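Long-range contact in dTDP-4-dehydrorhamnose reductase (Bacillus anthracis, PDB 3SC6), which catalyses the NADPH-dependent interconversion of dTDP-4-dehydro-6-deoxy-L-mannose and dTDP-6-deoxy-L-mannose in the biosynthesis of dTDP-L-rhamnose: residues A[107-112]-A[150-155]. Residues are numbered along the deposited sequence; the frame is centred on the assembly and turned at random.
Sequences DYVFQG and IVRTSW. With NAP (NADP nicotinamide-adenine-dinucleotide phosphate), chain G.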
loop_
_atom_site.group_PDB
_atom_site.type_symbol
_atom_site.label_atom_id
_atom_site.label_comp_id
_atom_site.label_asym_id
_atom_site.label_seq_id
_atom_site.Cartn_x
_atom_site.Cartn_y
_atom_site.Cartn_z
ATOM N N ASP A 107 6.309 0.060 -4.430
ATOM C CA ASP A 107 7.026 0.022 -5.701
ATOM C C ASP A 107 8.352 0.781 -5.604
ATOM O O ASP A 107 9.132 0.787 -6.554
ATOM C CB ASP A 107 6.176 0.603 -6.837
ATOM C CG ASP A 107 5.745 2.034 -6.581
ATOM O OD1 ASP A 107 5.758 2.824 -7.541
ATOM O OD2 ASP A 107 5.386 2.373 -5.435
ATOM N N TYR A 108 8.599 1.432 -4.465
ATOM C CA TYR A 108 9.844 2.177 -4.275
ATOM C C TYR A 108 11.020 1.246 -3.984
ATOM O O TYR A 108 12.116 1.701 -3.662
ATOM C CB TYR A 108 9.721 3.258 -3.190
ATOM C CG TYR A 108 8.749 4.368 -3.527
ATOM C CD1 TYR A 108 9.002 5.232 -4.578
ATOM C CD2 TYR A 108 7.608 4.579 -2.772
ATOM C CE1 TYR A 108 8.128 6.256 -4.892
ATOM C CE2 TYR A 108 6.725 5.606 -3.076
ATOM C CZ TYR A 108 6.992 6.441 -4.137
ATOM O OH TYR A 108 6.125 7.465 -4.448
ATOM N N VAL A 109 10.783 -0.059 -4.095
ATOM C CA VAL A 109 11.820 -1.051 -3.868
ATOM C C VAL A 109 12.608 -1.197 -5.178
ATOM O O VAL A 109 13.658 -1.830 -5.209
ATOM C CB VAL A 109 11.242 -2.417 -3.425
ATOM C CG1 VAL A 109 10.522 -2.279 -2.091
ATOM C CG2 VAL A 109 10.311 -2.982 -4.489
ATOM N N PHE A 110 12.074 -0.622 -6.258
ATOM C CA PHE A 110 12.718 -0.659 -7.567
ATOM C C PHE A 110 13.124 0.761 -7.956
ATOM O O PHE A 110 12.718 1.729 -7.309
ATOM C CB PHE A 110 11.780 -1.192 -8.652
ATOM C CG PHE A 110 11.305 -2.590 -8.426
ATOM C CD1 PHE A 110 12.085 -3.664 -8.807
ATOM C CD2 PHE A 110 10.052 -2.834 -7.900
ATOM C CE1 PHE A 110 11.646 -4.959 -8.623
ATOM C CE2 PHE A 110 9.604 -4.127 -7.718
ATOM C CZ PHE A 110 10.406 -5.192 -8.081
ATOM N N GLN A 111 13.919 0.878 -9.019
ATOM C CA GLN A 111 14.376 2.182 -9.511
ATOM C C GLN A 111 13.258 2.918 -10.243
ATOM O O GLN A 111 13.319 4.138 -10.420
ATOM C CB GLN A 111 15.586 2.022 -10.435
ATOM C CG GLN A 111 16.837 1.480 -9.752
ATOM C CD GLN A 111 17.379 2.418 -8.676
ATOM O OE1 GLN A 111 16.892 3.532 -8.500
ATOM N NE2 GLN A 111 18.410 1.972 -7.970
ATOM N N GLY A 112 12.245 2.167 -10.671
ATOM C CA GLY A 112 11.101 2.728 -11.383
ATOM C C GLY A 112 11.500 3.548 -12.590
ATOM O O GLY A 112 10.992 4.649 -12.799
ATOM N N ILE A 150 3.729 -11.229 0.343
ATOM C CA ILE A 150 4.304 -9.893 0.267
ATOM C C ILE A 150 3.507 -9.219 -0.837
ATOM O O ILE A 150 3.619 -9.597 -2.000
ATOM C CB ILE A 150 5.807 -9.901 -0.046
ATOM C CG1 ILE A 150 6.569 -10.614 1.071
ATOM C CG2 ILE A 150 6.325 -8.490 -0.158
ATOM C CD1 ILE A 150 8.064 -10.646 0.872
ATOM N N VAL A 151 2.675 -8.251 -0.464
ATOM C CA VAL A 151 1.850 -7.544 -1.435
ATOM C C VAL A 151 2.304 -6.102 -1.684
ATOM O O VAL A 151 2.044 -5.205 -0.886
ATOM C CB VAL A 151 0.360 -7.542 -1.000
ATOM C CG1 VAL A 151 -0.485 -6.760 -1.992
ATOM C CG2 VAL A 151 -0.161 -8.973 -0.866
ATOM N N ARG A 152 2.984 -5.894 -2.806
ATOM C CA ARG A 152 3.469 -4.575 -3.185
ATOM C C ARG A 152 2.367 -3.843 -3.928
ATOM O O ARG A 152 1.754 -4.402 -4.841
ATOM C CB ARG A 152 4.682 -4.719 -4.092
ATOM C CG ARG A 152 5.862 -5.357 -3.422
ATOM C CD ARG A 152 6.937 -5.700 -4.410
ATOM N NE ARG A 152 8.082 -6.315 -3.756
ATOM C CZ ARG A 152 9.096 -6.878 -4.400
ATOM N NH1 ARG A 152 9.074 -6.975 -5.724
ATOM N NH2 ARG A 152 10.102 -7.408 -3.720
ATOM N N THR A 153 2.112 -2.602 -3.528
ATOM C CA THR A 153 1.087 -1.785 -4.157
ATOM C C THR A 153 1.705 -0.409 -4.401
ATOM O O THR A 153 2.885 -0.212 -4.111
ATOM C CB THR A 153 -0.157 -1.659 -3.280
ATOM O OG1 THR A 153 -1.189 -0.977 -4.002
ATOM C CG2 THR A 153 0.170 -0.922 -1.984
ATOM N N SER A 154 0.921 0.539 -4.922
ATOM C CA SER A 154 1.438 1.888 -5.197
ATOM C C SER A 154 0.345 2.921 -5.443
ATOM O O SER A 154 -0.740 2.571 -5.915
ATOM C CB SER A 154 2.305 1.841 -6.450
ATOM O OG SER A 154 1.539 1.410 -7.567
ATOM N N TRP A 155 0.626 4.194 -5.129
ATOM C CA TRP A 155 -0.363 5.254 -5.354
ATOM C C TRP A 155 -1.694 4.838 -4.763
ATOM O O TRP A 155 -2.739 4.928 -5.403
ATOM C CB TRP A 155 -0.459 5.472 -6.863
ATOM C CG TRP A 155 0.760 6.125 -7.454
ATOM C CD1 TRP A 155 2.061 5.751 -7.281
ATOM C CD2 TRP A 155 0.772 7.090 -8.515
ATOM N NE1 TRP A 155 2.887 6.533 -8.046
ATOM C CE2 TRP A 155 2.119 7.345 -8.833
ATOM C CE3 TRP A 155 -0.226 7.799 -9.188
ATOM C CZ2 TRP A 155 2.496 8.276 -9.795
ATOM C CZ3 TRP A 155 0.149 8.726 -10.140
ATOM C CH2 TRP A 155 1.500 8.956 -10.437
HETATM P PA NAP G . -0.761 5.111 6.686
HETATM O O1A NAP G . 0.420 5.942 7.124
HETATM O O2A NAP G . -2.147 5.716 6.730
HETATM O O5B NAP G . -0.788 3.744 7.534
HETATM C C5B NAP G . 0.292 3.353 8.378
HETATM C C4B NAP G . -0.212 3.262 9.814
HETATM O O4B NAP G . 0.785 2.645 10.643
HETATM C C3B NAP G . -0.511 4.638 10.406
HETATM O O3B NAP G . -1.858 4.729 10.878
HETATM C C2B NAP G . 0.456 4.773 11.560
HETATM O O2B NAP G . -0.115 5.476 12.662
HETATM C C1B NAP G . 0.777 3.323 11.899
HETATM N N9A NAP G . 2.025 3.192 12.699
HETATM C C8A NAP G . 3.074 4.035 12.734
HETATM N N7A NAP G . 3.984 3.560 13.615
HETATM C C5A NAP G . 3.489 2.422 14.136
HETATM C C6A NAP G . 3.980 1.444 15.136
HETATM N N6A NAP G . 5.184 1.612 15.735
HETATM N N1A NAP G . 3.198 0.378 15.426
HETATM C C2A NAP G . 2.003 0.218 14.824
HETATM N N3A NAP G . 1.539 1.099 13.914
HETATM C C4A NAP G . 2.256 2.197 13.560
HETATM O O3 NAP G . -0.475 4.565 5.193
HETATM P PN NAP G . -1.314 3.355 4.517
HETATM O O1N NAP G . -1.393 3.625 3.033
HETATM O O2N NAP G . -2.566 3.077 5.312
HETATM O O5D NAP G . -0.340 2.098 4.731
HETATM C C5D NAP G . -0.609 0.852 4.088
HETATM C C4D NAP G . 0.690 0.198 3.620
HETATM O O4D NAP G . 0.846 0.365 2.202
HETATM C C3D NAP G . 1.931 0.792 4.280
HETATM O O3D NAP G . 2.706 -0.241 4.894
HETATM C C2D NAP G . 2.712 1.445 3.159
HETATM O O2D NAP G . 4.112 1.243 3.347
HETATM C C1D NAP G . 2.189 0.767 1.897
HETATM N N1N NAP G . 2.214 1.633 0.708
HETATM C C2N NAP G . 1.518 2.783 0.696
HETATM C C3N NAP G . 1.529 3.612 -0.425
HETATM C C7N NAP G . 0.742 4.896 -0.406
HETATM O O7N NAP G . 0.167 5.221 0.623
HETATM N N7N NAP G . 0.676 5.656 -1.497
HETATM C C4N NAP G . 2.268 3.231 -1.542
HETATM C C5N NAP G . 2.971 2.038 -1.507
HETATM C C6N NAP G . 2.925 1.249 -0.363
HETATM P P2B NAP G . 0.329 6.992 12.989
HETATM O O1X NAP G . -0.682 7.425 14.022
HETATM O O2X NAP G . 1.740 6.874 13.514
HETATM O O3X NAP G . 0.223 7.709 11.666
HETATM O O HOH W 1 5.367 6.291 -7.115
#
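The R152 side chain leaves the strand with CG anti to the carbonyl carbon, beside the backbone N (chi1 -64°), and runs extended from CG to NE, which carries its guanidinium against V109 and up to the F110 ring. CG2 of V109 sits over the centre of one guanidinium face, 4.1 Å from R152 CZ. F110 approaches differently: its CZ lies 3.2 Å from R152 NH1, with ring and guanidinium planes 83° apart, too steep for a parallel stack. Further along, D107 turns CG between its own N and carbonyl carbon (chi1 58°), and OD2 comes to 3.3 Å from S154 CB, a methylene contact; its hydrogen-bond partner lies just outside the two segments. A water accepts a hydrogen bond from W155 NE1 (2.7 Å) in the indole plane and bonds weakly to Y108 OH. The contact joins the loop after strand 100-106 to the neighbouring parallel strand 148-157 of the Rossmann fold, where NADP binds; T153 O lies 3.4 Å from C5N of its nicotinamide. The guanidinium is buried, but NH2 forms a salt bridge with E138 of helix 129-144 and NH1 a hydrogen bond with H211. Its charge is therefore probably balanced chiefly by E138, while V109 and F110 supply nonpolar packing around the guanidinium.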